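Local coordinates for protein (histonelike protein HU) (Thermotoga maritima, PDB 1B8Z) that binds DNA as a histone-like protein, wrapping and stabilising it so that it does not denature under extreme conditions, at residues 23-26 / 27-31; 30-33 / 34-38. All blocks are in the same frame, centred on the assembly; numbering follows the deposited sequence.

Contact 1: 23-26 / 27-31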
loop_
_atom_site.group_PDB
_atom_site.type_symbol
_atom_site.label_atom_id
_atom_site.label_comp_id
_atom_site.label_asym_id
_atom_site.label_seq_id
_atom_site.Cartn_x
_atom_site.Cartn_y
_atom_site.Cartn_z
ATOM N N LEU B 23 -4.882 10.323 -5.726
ATOM C CA LEU B 23 -5.716 10.643 -4.572
ATOM C C LEU B 23 -5.971 9.402 -3.700
ATOM O O LEU B 23 -5.731 9.435 -2.492
ATOM C CB LEU B 23 -7.038 11.274 -5.014
ATOM C CG LEU B 23 -8.099 11.376 -3.917
ATOM C CD1 LEU B 23 -7.721 12.411 -2.873
ATOM C CD2 LEU B 23 -9.482 11.665 -4.495
ATOM N N ILE B 24 -6.286 8.308 -4.416
ATOM C CA ILE B 24 -6.587 7.095 -3.607
ATOM C C ILE B 24 -5.326 6.519 -3.004
ATOM O O ILE B 24 -5.317 6.164 -1.805
ATOM C CB ILE B 24 -7.392 6.095 -4.440
ATOM C CG1 ILE B 24 -8.813 6.662 -4.614
ATOM C CG2 ILE B 24 -7.456 4.755 -3.724
ATOM C CD1 ILE B 24 -9.619 6.015 -5.704
ATOM N N LEU B 25 -4.196 6.512 -3.720
ATOM C CA LEU B 25 -2.955 6.022 -3.132
ATOM C C LEU B 25 -2.537 6.862 -1.941
ATOM O O LEU B 25 -2.221 6.332 -0.878
ATOM C CB LEU B 25 -1.852 6.052 -4.204
ATOM C CG LEU B 25 -0.457 5.719 -3.698
ATOM C CD1 LEU B 25 -0.343 4.324 -3.121
ATOM C CD2 LEU B 25 0.597 5.921 -4.795
ATOM N N ASP B 26 -2.594 8.203 -2.108
ATOM C CA ASP B 26 -2.190 9.056 -0.969
ATOM C C ASP B 26 -3.139 8.831 0.221
ATOM O O ASP B 26 -2.613 8.841 1.359
ATOM C CB ASP B 26 -2.232 10.510 -1.414
ATOM C CG ASP B 26 -1.021 10.907 -2.245
ATOM O OD1 ASP B 26 -0.034 10.163 -2.297
ATOM O OD2 ASP B 26 -1.083 12.023 -2.811
ATOM N N THR B 27 -4.411 8.647 -0.033
ATOM C CA THR B 27 -5.362 8.434 1.080
ATOM C C THR B 27 -5.130 7.085 1.753
ATOM O O THR B 27 -5.180 6.991 2.988
ATOM C CB THR B 27 -6.782 8.576 0.555
ATOM O OG1 THR B 27 -6.906 9.877 -0.069
ATOM C CG2 THR B 27 -7.767 8.530 1.722
ATOM N N ILE B 28 -4.802 6.048 0.969
ATOM C CA ILE B 28 -4.405 4.782 1.560
ATOM C C ILE B 28 -3.174 4.968 2.446
ATOM O O ILE B 28 -3.156 4.504 3.590
ATOM C CB ILE B 28 -4.086 3.734 0.455
ATOM C CG1 ILE B 28 -5.383 3.340 -0.237
ATOM C CG2 ILE B 28 -3.389 2.516 1.083
ATOM C CD1 ILE B 28 -5.079 2.673 -1.589
ATOM N N LEU B 29 -2.118 5.619 1.975
ATOM C CA LEU B 29 -0.908 5.792 2.770
ATOM C C LEU B 29 -1.181 6.635 4.020
ATOM O O LEU B 29 -0.630 6.239 5.048
ATOM C CB LEU B 29 0.226 6.434 1.970
ATOM C CG LEU B 29 0.597 5.636 0.714
ATOM C CD1 LEU B 29 1.585 6.467 -0.100
ATOM C CD2 LEU B 29 1.136 4.257 1.057
ATOM N N GLU B 30 -2.005 7.654 3.907
ATOM C CA GLU B 30 -2.340 8.475 5.081
ATOM C C GLU B 30 -3.152 7.646 6.067
ATOM O O GLU B 30 -2.871 7.739 7.282
ATOM C CB GLU B 30 -3.159 9.667 4.592
ATOM C CG GLU B 30 -2.246 10.649 3.861
ATOM C CD GLU B 30 -2.951 11.794 3.169
ATOM O OE1 GLU B 30 -4.156 12.024 3.398
ATOM O OE2 GLU B 30 -2.277 12.491 2.371
ATOM N N THR B 31 -4.060 6.821 5.564
ATOM C CA THR B 31 -4.871 5.994 6.487
ATOM C C THR B 31 -4.033 4.983 7.220
ATOM O O THR B 31 -4.215 4.742 8.419
ATOM C CB THR B 31 -6.028 5.341 5.738
ATOM O OG1 THR B 31 -6.804 6.406 5.168
ATOM C CG2 THR B 31 -6.931 4.508 6.640
#
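L23 and T27 lie side by side on helix 18-37, and the carbonyl O of L23 is gripped twice by T27. The backbone N of T27 donates from 2.9 Å and T27 OG1 from 2.7 Å, the two coming to L23 O from opposite faces of its carbonyl plane. OG1, set beside T27's own backbone N (chi1 -56°), folds back to the preceding turn and meets L23 O from 38° out of its plane. A valine here has no hydroxyl and would probably leave L23 O with just the backbone N of these two donors. Threonine thus spends its polar arm on the helix and leaves a methyl for packing. Next, the N of I28 donates to I24 O, while I24 CG2 meets I28 CD1 at 3.8 Å, two branched apolar chains suited to a buried stripe. L25 does the same one residue on: L29 N bonds its O at 2.9 Å, and L25 CD1 reaches L29 CG at 4.2 Å. D26 O receives E30 N; the D26 carboxylate forms salt bridges with K22 and K3, which probably offset its repulsion from E30. L25 packs on K3 and I7 of helix 3-14, whereas I24 and I28 meet their own counterparts on the second subunit and T27 touches V10 of that chain, placing this part of the helix at the heart of the dimer.

Contact 2: 30-33 / 34-38; sequences ETIT and EALAK
The carboxylates of E30 and E34 lie one turn apart along the helix, with E30 OE1 5.2 Å from E34 OE2. Each acid folds back over the carbonyl one turn earlier: D26 O lies over the face of the E30 carboxylate, and E30 O, 3.6 Å from E34 CD, over that of E34. E34 OE1 pairs with K13 of the second subunit, whose positive charge probably offsets the like charge of the two acids. E34 is brought back because CG is anti to its carbonyl carbon (chi1 -70°) and the chain runs on extended, with CG 3.2 Å from E30 O. That oxygen takes its hydrogen bond from E34 N; the CG contact is packing only. A35 N bonds T31 O at 3.1 Å, and the small A35 fits a buried place against M1 of the second subunit. On the apolar side I32 and L36 point the same way: I32 CG2 meets L36 CD1 at 4.0 Å, and leucine is long enough to meet V89 of the second subunit as well. T33 O takes the N of A37, while T33 OG1 returns to L29 O. K38 then leaves helical geometry. This is the C-terminal end of an amphipathic helix in the intertwined HU dimer: A35 and L36 are buried against the second subunit and loops of their own chain, and the more exposed T33 and E34 reach the partner too.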
loop_
_atom_site.group_PDB
_atom_site.type_symbol
_atom_site.label_atom_id
_atom_site.label_comp_id
_atom_site.label_asym_id
_atom_site.label_seq_id
_atom_site.Cartn_x
_atom_site.Cartn_y
_atom_site.Cartn_z
ATOM N N GLU B 30 -2.005 7.654 3.907
ATOM C CA GLU B 30 -2.340 8.475 5.081
ATOM C C GLU B 30 -3.152 7.646 6.067
ATOM O O GLU B 30 -2.871 7.739 7.282
ATOM C CB GLU B 30 -3.159 9.667 4.592
ATOM C CG GLU B 30 -2.246 10.649 3.861
ATOM C CD GLU B 30 -2.951 11.794 3.169
ATOM O OE1 GLU B 30 -4.156 12.024 3.398
ATOM O OE2 GLU B 30 -2.277 12.491 2.371
ATOM N N THR B 31 -4.060 6.821 5.564
ATOM C CA THR B 31 -4.871 5.994 6.487
ATOM C C THR B 31 -4.033 4.983 7.220
ATOM O O THR B 31 -4.215 4.742 8.419
ATOM C CB THR B 31 -6.028 5.341 5.738
ATOM O OG1 THR B 31 -6.804 6.406 5.168
ATOM C CG2 THR B 31 -6.931 4.508 6.640
ATOM N N ILE B 32 -3.090 4.306 6.548
ATOM C CA ILE B 32 -2.208 3.368 7.215
ATOM C C ILE B 32 -1.326 4.096 8.219
ATOM O O ILE B 32 -1.156 3.640 9.361
ATOM C CB ILE B 32 -1.341 2.616 6.170
ATOM C CG1 ILE B 32 -2.255 1.739 5.338
ATOM C CG2 ILE B 32 -0.213 1.861 6.881
ATOM C CD1 ILE B 32 -1.504 1.096 4.145
ATOM N N THR B 33 -0.761 5.240 7.865
ATOM C CA THR B 33 0.101 6.006 8.782
ATOM C C THR B 33 -0.676 6.406 10.031
ATOM O O THR B 33 -0.116 6.234 11.119
ATOM C CB THR B 33 0.598 7.260 8.050
ATOM O OG1 THR B 33 1.415 6.824 6.956
ATOM C CG2 THR B 33 1.417 8.156 8.969
ATOM N N GLU B 34 -1.895 6.893 9.858
ATOM C CA GLU B 34 -2.704 7.313 11.016
ATOM C C GLU B 34 -2.990 6.121 11.919
ATOM O O GLU B 34 -2.882 6.240 13.150
ATOM C CB GLU B 34 -4.024 7.933 10.580
ATOM C CG GLU B 34 -3.911 9.287 9.908
ATOM C CD GLU B 34 -5.173 9.733 9.199
ATOM O OE1 GLU B 34 -6.268 9.177 9.438
ATOM O OE2 GLU B 34 -5.080 10.667 8.371
ATOM N N ALA B 35 -3.305 4.955 11.357
ATOM C CA ALA B 35 -3.571 3.769 12.179
ATOM C C ALA B 35 -2.346 3.365 12.986
ATOM O O ALA B 35 -2.426 3.079 14.197
ATOM C CB ALA B 35 -4.024 2.612 11.286
ATOM N N LEU B 36 -1.172 3.370 12.356
ATOM C CA LEU B 36 0.078 3.019 13.021
ATOM C C LEU B 36 0.417 4.032 14.116
ATOM O O LEU B 36 0.943 3.638 15.168
ATOM C CB LEU B 36 1.249 2.936 12.037
ATOM C CG LEU B 36 1.100 1.773 11.042
ATOM C CD1 LEU B 36 2.236 1.847 10.027
ATOM C CD2 LEU B 36 1.028 0.436 11.727
ATOM N N ALA B 37 0.090 5.291 13.876
ATOM C CA ALA B 37 0.363 6.356 14.857
ATOM C C ALA B 37 -0.440 6.132 16.133
ATOM O O ALA B 37 0.056 6.496 17.220
ATOM C CB ALA B 37 0.029 7.712 14.267
ATOM N N LYS B 38 -1.609 5.536 16.046
ATOM C CA LYS B 38 -2.462 5.203 17.177
ATOM C C LYS B 38 -2.183 3.813 17.728
ATOM O O LYS B 38 -2.923 3.293 18.582
ATOM C CB LYS B 38 -3.930 5.254 16.753
ATOM C CG LYS B 38 -4.508 6.581 16.333
ATOM C CD LYS B 38 -6.024 6.486 16.226
ATOM C CE LYS B 38 -6.498 6.339 14.797
ATOM N NZ LYS B 38 -7.989 6.318 14.705
#

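Coming from helix 3-14, the chain enters helix 18-37, and both contacts follow one another along it. Contact 1 joins successive turns in its middle and contact 2 takes over at E30 and T31, which they share, so that they overlap end to end rather than nest or cross. Neither closes a long loop; each spans a turn or two. Contact 1 ties the helix to helix 3-14 and to the dimer core, while contact 2 carries it on to its end, before strand 42-44, packing against E40 and V52 of its own chain and M1, K88 and V89 of the second subunit. K13 of the second subunit bonds the shared T31 and also pairs with E34.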